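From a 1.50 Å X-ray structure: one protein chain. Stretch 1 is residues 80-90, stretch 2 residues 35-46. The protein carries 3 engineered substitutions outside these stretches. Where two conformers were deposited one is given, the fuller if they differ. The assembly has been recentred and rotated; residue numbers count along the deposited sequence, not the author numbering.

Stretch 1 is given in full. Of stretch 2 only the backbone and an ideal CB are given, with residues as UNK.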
# COMPACT_ATOMS: atom_id res chain seq x y z
N LYS A 80 -2.92 4.63 18.93
CA LYS A 80 -1.81 5.50 18.57
C LYS A 80 -2.30 6.77 17.86
O LYS A 80 -1.64 7.80 17.83
CB LYS A 80 -0.82 4.80 17.62
CG LYS A 80 0.15 3.85 18.23
CD LYS A 80 1.23 3.44 17.19
CE LYS A 80 0.75 2.25 16.38
NZ LYS A 80 1.84 1.27 16.10
N TYR A 81 -3.41 6.65 17.10
CA TYR A 81 -3.85 7.65 16.20
C TYR A 81 -5.18 8.32 16.56
O TYR A 81 -5.46 9.40 16.04
CB TYR A 81 -4.01 7.01 14.77
CG TYR A 81 -2.68 6.37 14.35
CD1 TYR A 81 -1.60 7.18 14.04
CD2 TYR A 81 -2.58 5.00 14.24
CE1 TYR A 81 -0.38 6.60 13.69
CE2 TYR A 81 -1.37 4.41 13.86
CZ TYR A 81 -0.29 5.22 13.59
OH TYR A 81 0.91 4.66 13.22
N LYS A 82 -5.98 7.65 17.35
CA LYS A 82 -7.31 8.21 17.68
C LYS A 82 -7.16 9.53 18.42
O LYS A 82 -6.42 9.64 19.38
CB LYS A 82 -8.06 7.20 18.55
CG LYS A 82 -9.51 7.56 18.83
CD LYS A 82 -10.09 6.52 19.80
CE LYS A 82 -9.52 6.73 21.20
NZ LYS A 82 -9.78 5.56 22.08
N GLY A 83 -7.81 10.57 17.89
CA GLY A 83 -7.81 11.87 18.52
C GLY A 83 -6.50 12.63 18.36
O GLY A 83 -6.28 13.62 19.08
N LYS A 84 -5.68 12.24 17.41
CA LYS A 84 -4.40 12.92 17.17
C LYS A 84 -4.38 13.53 15.77
O LYS A 84 -5.10 13.05 14.88
CB LYS A 84 -3.24 11.89 17.21
CG LYS A 84 -3.09 11.14 18.50
CD LYS A 84 -2.51 12.03 19.58
CE LYS A 84 -2.06 11.22 20.79
NZ LYS A 84 -3.22 10.65 21.52
N LYS A 85 -3.53 14.54 15.57
CA LYS A 85 -3.36 15.08 14.23
C LYS A 85 -2.53 14.06 13.41
O LYS A 85 -1.53 13.56 13.92
CB LYS A 85 -2.68 16.42 14.18
CG LYS A 85 -3.49 17.56 14.86
CD LYS A 85 -4.68 17.91 13.98
CE LYS A 85 -5.23 19.29 14.32
NZ LYS A 85 -6.63 19.20 14.84
N VAL A 86 -3.15 13.65 12.32
CA VAL A 86 -2.55 12.59 11.48
C VAL A 86 -2.52 13.04 10.04
O VAL A 86 -3.26 13.92 9.59
CB VAL A 86 -3.36 11.28 11.58
CG1 VAL A 86 -3.28 10.71 12.97
CG2 VAL A 86 -4.80 11.50 11.12
N ASP A 87 -1.69 12.36 9.23
CA ASP A 87 -1.70 12.43 7.80
C ASP A 87 -2.14 11.04 7.27
O ASP A 87 -1.89 10.04 7.94
CB ASP A 87 -0.34 12.77 7.22
CG ASP A 87 0.24 14.06 7.77
OD1 ASP A 87 -0.55 15.01 8.04
OD2 ASP A 87 1.48 14.12 7.94
N LEU A 88 -2.81 11.07 6.14
CA LEU A 88 -3.33 9.86 5.52
C LEU A 88 -2.69 9.64 4.14
O LEU A 88 -2.49 10.56 3.38
CB LEU A 88 -4.85 9.98 5.30
CG LEU A 88 -5.64 10.34 6.60
CD1 LEU A 88 -7.13 10.51 6.16
CD2 LEU A 88 -5.51 9.26 7.62
N TYR A 89 -2.40 8.36 3.87
CA TYR A 89 -1.95 7.99 2.53
C TYR A 89 -2.28 6.50 2.32
O TYR A 89 -1.65 5.63 2.89
CB TYR A 89 -0.44 8.19 2.32
CG TYR A 89 -0.00 8.08 0.87
CD1 TYR A 89 -0.14 6.88 0.16
CD2 TYR A 89 0.58 9.15 0.22
CE1 TYR A 89 0.23 6.79 -1.18
CE2 TYR A 89 0.96 9.08 -1.11
CZ TYR A 89 0.81 7.89 -1.79
OH TYR A 89 1.17 7.82 -3.12
N GLY A 90 -3.42 6.25 1.65
CA GLY A 90 -3.83 4.85 1.49
C GLY A 90 -4.91 4.73 0.43
O GLY A 90 -5.54 5.73 0.07
N UNK A 35 -8.15 4.53 -5.91
CA UNK A 35 -8.53 5.86 -5.43
C UNK A 35 -7.87 6.04 -4.06
O UNK A 35 -8.00 5.12 -3.21
CB UNK A 35 -10.05 6.02 -5.35
N UNK A 36 -7.08 7.09 -3.88
CA UNK A 36 -6.32 7.24 -2.66
C UNK A 36 -6.68 8.46 -1.82
O UNK A 36 -7.02 9.53 -2.36
CB UNK A 36 -4.83 7.30 -3.01
N UNK A 37 -6.68 8.25 -0.53
CA UNK A 37 -6.81 9.36 0.44
C UNK A 37 -5.37 9.84 0.72
O UNK A 37 -4.56 9.04 1.18
CB UNK A 37 -7.52 8.93 1.72
N UNK A 38 -5.10 11.08 0.40
CA UNK A 38 -3.76 11.65 0.59
C UNK A 38 -3.94 13.08 1.10
O UNK A 38 -4.17 13.98 0.28
CB UNK A 38 -2.94 11.62 -0.70
N UNK A 39 -4.00 13.23 2.40
CA UNK A 39 -4.32 14.54 3.01
C UNK A 39 -3.53 14.69 4.29
O UNK A 39 -3.10 13.71 4.91
CB UNK A 39 -5.82 14.68 3.29
N UNK A 40 -3.28 15.93 4.71
CA UNK A 40 -2.48 16.19 5.88
C UNK A 40 -3.29 16.87 7.00
O UNK A 40 -4.25 17.57 6.68
CB UNK A 40 -1.28 17.06 5.49
N UNK A 41 -2.86 16.67 8.21
CA UNK A 41 -3.34 17.39 9.38
C UNK A 41 -4.83 17.21 9.62
O UNK A 41 -5.59 18.19 9.76
CB UNK A 41 -3.02 18.88 9.24
N UNK A 42 -5.27 15.97 9.64
CA UNK A 42 -6.66 15.63 9.93
C UNK A 42 -6.72 15.02 11.32
O UNK A 42 -5.71 14.62 11.89
CB UNK A 42 -7.23 14.67 8.88
N UNK A 43 -7.93 14.87 11.86
CA UNK A 43 -8.10 14.28 13.18
C UNK A 43 -9.53 13.72 13.29
O UNK A 43 -10.45 14.27 12.72
CB UNK A 43 -7.82 15.31 14.28
N UNK A 44 -9.62 12.62 14.00
CA UNK A 44 -10.89 12.05 14.40
C UNK A 44 -10.75 11.13 15.58
O UNK A 44 -9.73 10.45 15.77
CB UNK A 44 -11.53 11.30 13.23
N UNK A 45 -11.75 11.11 16.47
CA UNK A 45 -11.85 10.17 17.54
C UNK A 45 -13.26 9.53 17.54
O UNK A 45 -13.72 8.94 18.48
CB UNK A 45 -11.55 10.86 18.87
N UNK A 46 -13.87 9.66 16.36
CA UNK A 46 -15.12 8.99 16.08
C UNK A 46 -14.78 7.52 15.71
O UNK A 46 -13.85 7.34 14.91
CB UNK A 46 -15.89 9.70 14.96

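Position 35 has its CA-to-CB bond directed away, with nothing of stretch 1 within 5.5 Å of the ideal CB; almost any side chain fits, and it is Glu-35.

At 36 the CB points toward stretch 1, 3.5 Å from Gly-90 O and 5.4 Å from Tyr-89 CE1. A chain with a long aliphatic portion could run past the ring. Lys-36 does so, its CD 4.1 Å from Tyr-89 CE1, before its end leads away.

Position 37 pairs with Gly-90: its N donates to Gly-90 O (2.8 Å) and its O accepts from Gly-90 N (3.1 Å). The ideal CB lies 4.6 Å from Leu-88 CB, on the leucine's face of the sheet, so small or medium apolar residues suit. It is Ala-37.

Position 38, a non-hydrogen-bonded partner of Tyr-89, shares the tyrosine's face, its ideal CB 4.4 Å from Tyr-89 CD2. Aliphatic, aromatic or long polar chains would all cover the ring. Lys-38 lays CG 3.4 Å from Tyr-89 CD2, an oblique approach.

Position 39 pairs with Leu-88, N to Leu-88 O 3.2 Å and O to Leu-88 N 2.9 Å. Strand angles (-145/155) and the leucine beside it favour a beta-branched residue: valine, isoleucine or threonine. Thr-39 sets its CG2 3.7 Å from Leu-88 CD1.

At 40 the ideal CB is 3.3 Å from Asp-87 OD1, which suggests a donor or a cation. The residue is instead Glu-40, whose OE1 lies 3.2 Å from Asp-87 OD2, a contact of like charges. Its OE2 accepts from water 1 (2.7 Å from the water O), which also donates to Leu-88 O (2.8 Å), bridging the stretches.

Position 41 has phi/psi 60/51, favouring glycine, asparagine or aspartate. Its N donates to Asp-87 OD1 (2.8 Å). Asn-41 points its CB away, yet ND2 returns to 3.3 Å from Lys-85 CD.

Position 42 pairs with Val-86 (N to Val-86 O 2.9 Å, O to Val-86 N 2.8 Å), one residue out of step with the 39/Leu-88 pair: a beta bulge. With its ideal CB 5.0 Å from Leu-88 CD1, an aliphatic stem suits; the end of Lys-42 leads away.

At 43 the CB points sideways, 4.1 Å from Lys-85 CD, where aliphatic or acidic chains could fit. Glu-43 brings OE2 to 3.1 Å from Gly-83 CA.

Position 44 points away, but its O accepts from Gly-83 N (2.9 Å). Small residues suffice: Ser-44.

Position 45 has its CB 3.9 Å from Lys-82 CG, allowing many types. His-45 donates from ND1 to Glu-43 OE2 (2.6 Å).

Position 46, pointing away without contact, is Asp-46.

Stretch 2 35-46: EKAKTENKESHD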
# COMPACT_ATOMS: atom_id res chain seq x y z
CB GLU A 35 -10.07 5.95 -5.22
CG GLU A 35 -10.86 5.73 -6.51
CD GLU A 35 -12.35 6.08 -6.31
OE1 GLU A 35 -13.02 5.41 -5.54
OE2 GLU A 35 -12.80 7.03 -6.99
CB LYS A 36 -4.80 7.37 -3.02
CG LYS A 36 -4.25 6.04 -3.54
CD LYS A 36 -2.75 6.20 -3.88
CE LYS A 36 -2.54 7.11 -5.07
NZ LYS A 36 -3.28 6.68 -6.29
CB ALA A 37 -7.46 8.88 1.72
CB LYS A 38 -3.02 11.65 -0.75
CG LYS A 38 -1.51 11.68 -0.65
CD LYS A 38 -0.89 12.03 -2.00
CE LYS A 38 -0.19 13.38 -1.93
NZ LYS A 38 0.88 13.37 -0.89
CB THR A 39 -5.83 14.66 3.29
OG1 THR A 39 -6.14 15.97 3.79
CG2 THR A 39 -6.25 13.64 4.33
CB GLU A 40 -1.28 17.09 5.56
CG GLU A 40 -0.68 16.84 4.18
CD GLU A 40 -0.01 15.48 4.10
OE1 GLU A 40 0.79 15.16 5.00
OE2 GLU A 40 -0.30 14.74 3.12
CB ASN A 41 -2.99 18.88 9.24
CG ASN A 41 -3.01 19.61 10.57
OD1 ASN A 41 -3.41 20.79 10.63
ND2 ASN A 41 -2.56 18.96 11.63
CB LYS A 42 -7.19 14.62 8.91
CG LYS A 42 -7.06 15.08 7.46
CD LYS A 42 -8.21 16.00 7.07
CE LYS A 42 -9.54 15.44 7.55
NZ LYS A 42 -10.69 15.83 6.70
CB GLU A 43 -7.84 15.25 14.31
CG GLU A 43 -8.01 14.77 15.72
CD GLU A 43 -9.47 14.66 16.18
OE1 GLU A 43 -10.31 15.39 15.62
OE2 GLU A 43 -9.73 13.84 17.08
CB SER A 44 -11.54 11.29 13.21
OG SER A 44 -12.79 10.73 13.73
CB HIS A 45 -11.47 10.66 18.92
CG HIS A 45 -12.11 11.99 19.23
ND1 HIS A 45 -11.70 13.16 18.71
CD2 HIS A 45 -13.22 12.24 20.01
CE1 HIS A 45 -12.50 14.15 19.11
NE2 HIS A 45 -13.40 13.57 19.86
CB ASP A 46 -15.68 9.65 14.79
CG ASP A 46 -17.17 9.67 14.75
OD1 ASP A 46 -17.78 10.72 15.10
OD2 ASP A 46 -17.78 8.63 14.42
O HOH W 1 -0.15 12.01 3.17
O HOH W 2 -7.01 11.25 14.32
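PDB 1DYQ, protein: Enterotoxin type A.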